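Local coordinates for Lmo2445 protein (Listeria monocytogenes EGD-e, PDB 5HZL) that is of unknown function but, as a secreted internalin-like protein with leucine-rich repeats and bound calcium ions, may take part in adhesion or invasion, at residues L51-I57 and F77-L83. Sequence-based numbering, arbitrary orientation.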
loop_
_atom_site.group_PDB
_atom_site.type_symbol
_atom_site.label_atom_id
_atom_site.label_comp_id
_atom_site.label_asym_id
_atom_site.label_seq_id
_atom_site.Cartn_x
_atom_site.Cartn_y
_atom_site.Cartn_z
ATOM N N LEU A 51 -22.823 22.449 -1.208
ATOM C CA LEU A 51 -21.674 21.581 -0.911
ATOM C C LEU A 51 -21.735 21.039 0.527
ATOM O O LEU A 51 -21.255 19.927 0.799
ATOM C CB LEU A 51 -20.332 22.279 -1.156
ATOM C CG LEU A 51 -19.991 22.738 -2.574
ATOM C CD1 LEU A 51 -18.560 23.261 -2.618
ATOM C CD2 LEU A 51 -20.155 21.592 -3.556
ATOM N N ASP A 52 -22.330 21.810 1.439
ATOM C CA ASP A 52 -22.458 21.375 2.840
ATOM C C ASP A 52 -23.446 20.205 3.074
ATOM O O ASP A 52 -23.398 19.563 4.131
ATOM C CB ASP A 52 -22.729 22.577 3.758
ATOM C CG ASP A 52 -21.506 23.514 3.883
ATOM O OD1 ASP A 52 -20.405 23.160 3.377
ATOM O OD2 ASP A 52 -21.629 24.596 4.508
ATOM N N THR A 53 -24.303 19.918 2.087
ATOM C CA THR A 53 -25.268 18.812 2.176
ATOM C C THR A 53 -24.638 17.472 1.779
ATOM O O THR A 53 -25.246 16.424 1.962
ATOM C CB THR A 53 -26.536 19.049 1.308
ATOM O OG1 THR A 53 -26.214 19.032 -0.097
ATOM C CG2 THR A 53 -27.207 20.366 1.683
HETATM N N MSE A 54 -23.425 17.504 1.240
HETATM C CA MSE A 54 -22.740 16.277 0.837
HETATM C C MSE A 54 -21.991 15.664 1.991
HETATM O O MSE A 54 -21.044 16.249 2.530
HETATM C CB MSE A 54 -21.803 16.574 -0.321
HETATM C CG MSE A 54 -22.633 16.911 -1.562
HETATM SE SE MSE A 54 -21.448 17.431 -3.047
HETATM C CE MSE A 54 -20.625 15.689 -3.490
ATOM N N THR A 55 -22.453 14.484 2.391
ATOM C CA THR A 55 -21.851 13.687 3.465
ATOM C C THR A 55 -20.839 12.685 2.910
ATOM O O THR A 55 -20.101 12.071 3.667
ATOM C CB THR A 55 -22.911 12.854 4.222
ATOM O OG1 THR A 55 -23.609 12.008 3.303
ATOM C CG2 THR A 55 -23.914 13.745 4.923
ATOM N N ALA A 56 -20.829 12.526 1.591
ATOM C CA ALA A 56 -19.940 11.598 0.910
ATOM C C ALA A 56 -19.574 12.109 -0.484
ATOM O O ALA A 56 -20.316 12.897 -1.086
ATOM C CB ALA A 56 -20.611 10.235 0.810
ATOM N N ILE A 57 -18.420 11.663 -0.976
ATOM C CA ILE A 57 -17.931 12.031 -2.310
ATOM C C ILE A 57 -17.899 10.736 -3.133
ATOM O O ILE A 57 -16.931 9.991 -3.071
ATOM C CB ILE A 57 -16.528 12.682 -2.287
ATOM C CG1 ILE A 57 -16.449 13.846 -1.282
ATOM C CG2 ILE A 57 -16.142 13.136 -3.690
ATOM C CD1 ILE A 57 -17.363 15.006 -1.576
ATOM N N PHE A 77 -15.766 20.806 1.159
ATOM C CA PHE A 77 -16.970 20.024 1.423
ATOM C C PHE A 77 -16.916 19.851 2.931
ATOM O O PHE A 77 -16.519 18.808 3.420
ATOM C CB PHE A 77 -16.900 18.684 0.708
ATOM C CG PHE A 77 -16.787 18.784 -0.787
ATOM C CD1 PHE A 77 -15.551 18.997 -1.393
ATOM C CD2 PHE A 77 -17.915 18.617 -1.602
ATOM C CE1 PHE A 77 -15.446 19.073 -2.782
ATOM C CE2 PHE A 77 -17.815 18.691 -2.987
ATOM C CZ PHE A 77 -16.581 18.920 -3.579
ATOM N N THR A 78 -17.311 20.893 3.665
ATOM C CA THR A 78 -17.240 20.913 5.145
ATOM C C THR A 78 -17.764 19.691 5.895
ATOM O O THR A 78 -17.278 19.428 6.974
ATOM C CB THR A 78 -17.979 22.123 5.780
ATOM O OG1 THR A 78 -19.370 21.999 5.515
ATOM C CG2 THR A 78 -17.488 23.490 5.259
ATOM N N ASN A 79 -18.729 18.956 5.340
ATOM C CA ASN A 79 -19.323 17.775 6.029
ATOM C C ASN A 79 -19.151 16.404 5.385
ATOM O O ASN A 79 -19.759 15.432 5.832
ATOM C CB ASN A 79 -20.818 18.009 6.170
ATOM C CG ASN A 79 -21.126 19.255 6.920
ATOM O OD1 ASN A 79 -20.494 19.570 7.920
ATOM N ND2 ASN A 79 -22.114 19.971 6.447
ATOM N N ALA A 80 -18.346 16.324 4.340
ATOM C CA ALA A 80 -18.135 15.066 3.675
ATOM C C ALA A 80 -17.252 14.204 4.575
ATOM O O ALA A 80 -16.110 14.559 4.844
ATOM C CB ALA A 80 -17.478 15.292 2.322
ATOM N N ILE A 81 -17.804 13.097 5.067
ATOM C CA ILE A 81 -17.054 12.185 5.930
ATOM C C ILE A 81 -16.502 10.968 5.197
ATOM O O ILE A 81 -15.728 10.228 5.782
ATOM C CB ILE A 81 -17.854 11.719 7.181
ATOM C CG1 ILE A 81 -19.071 10.851 6.820
ATOM C CG2 ILE A 81 -18.268 12.924 8.015
ATOM C CD1 ILE A 81 -19.768 10.255 8.030
ATOM N N GLU A 82 -16.877 10.775 3.936
ATOM C CA GLU A 82 -16.426 9.631 3.160
ATOM C C GLU A 82 -15.995 9.994 1.748
ATOM O O GLU A 82 -16.675 10.740 1.063
ATOM C CB GLU A 82 -17.570 8.619 3.070
ATOM C CG GLU A 82 -17.321 7.407 2.171
ATOM C CD GLU A 82 -18.525 6.466 2.086
ATOM O OE1 GLU A 82 -19.011 6.245 0.947
ATOM O OE2 GLU A 82 -19.018 5.986 3.138
ATOM N N LEU A 83 -14.865 9.440 1.321
ATOM C CA LEU A 83 -14.335 9.622 -0.025
ATOM C C LEU A 83 -14.332 8.239 -0.699
ATOM O O LEU A 83 -13.617 7.341 -0.249
ATOM C CB LEU A 83 -12.914 10.168 0.022
ATOM C CG LEU A 83 -12.237 10.324 -1.340
ATOM C CD1 LEU A 83 -13.058 11.209 -2.270
ATOM C CD2 LEU A 83 -10.832 10.867 -1.157
#
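Two neighbouring coils of the leucine-rich-repeat solenoid meet here, each entering its short parallel strand from a type I beta turn, Leu-51 to Met-54 in one and Phe-77 to Ala-80 in the other. Between the strands, Ile-57 N donates to Glu-82 O at 2.8 Å, almost in line with the C=O bond. One step earlier, Thr-55 O accepts Ile-81 N at 2.9 Å from above its carbonyl plane, and its second bond, from Glu-82 N, is weak. Strand 56-58 is one edge of the parallel sheet of the repeats, and the backbone of Leu-83 bonds onward to Asn-105 of strand 105-107. Ile-57 and Leu-83 point to the same, inner side of the sheet, where Leu-83 CD1 rests against Ile-57 CB and CG2; Ala-56 and Glu-82 face the other way, their CB atoms 4.1 Å apart. On that inner, buried side lies the Phe-77 ring. Ile-57 CG1 sits beside the backbone N and anti to the carbonyl carbon (chi1 -51°), which carries CD1 over one ring face in a CH-pi contact, 4.0 Å from the centroid of the Phe-77 ring and displaced toward the rim, while the same methyl touches Ala-80 CB. Selenomethionine Met-54 lies alongside, its SE in the ring plane at the edge, 3.8 Å from Phe-77 CE2, a Met-aromatic contact; Leu-51 CD2 approaches Phe-77 CE2 obliquely. Ile-33 of helix 27-36 touches both Met-54 and Phe-77, tying this end of the repeats to the calcium-binding N-terminal cap. At the turns, Asn-79 ND2 donates to Asp-52 O at 2.7 Å and 166°, within its own amide plane and on a carbonyl lone pair. Thr-78 OG1 donates to Asp-52 OD1 at 2.6 Å from above the carboxylate plane, and Gln-48 NE2 gives that oxygen a second bond.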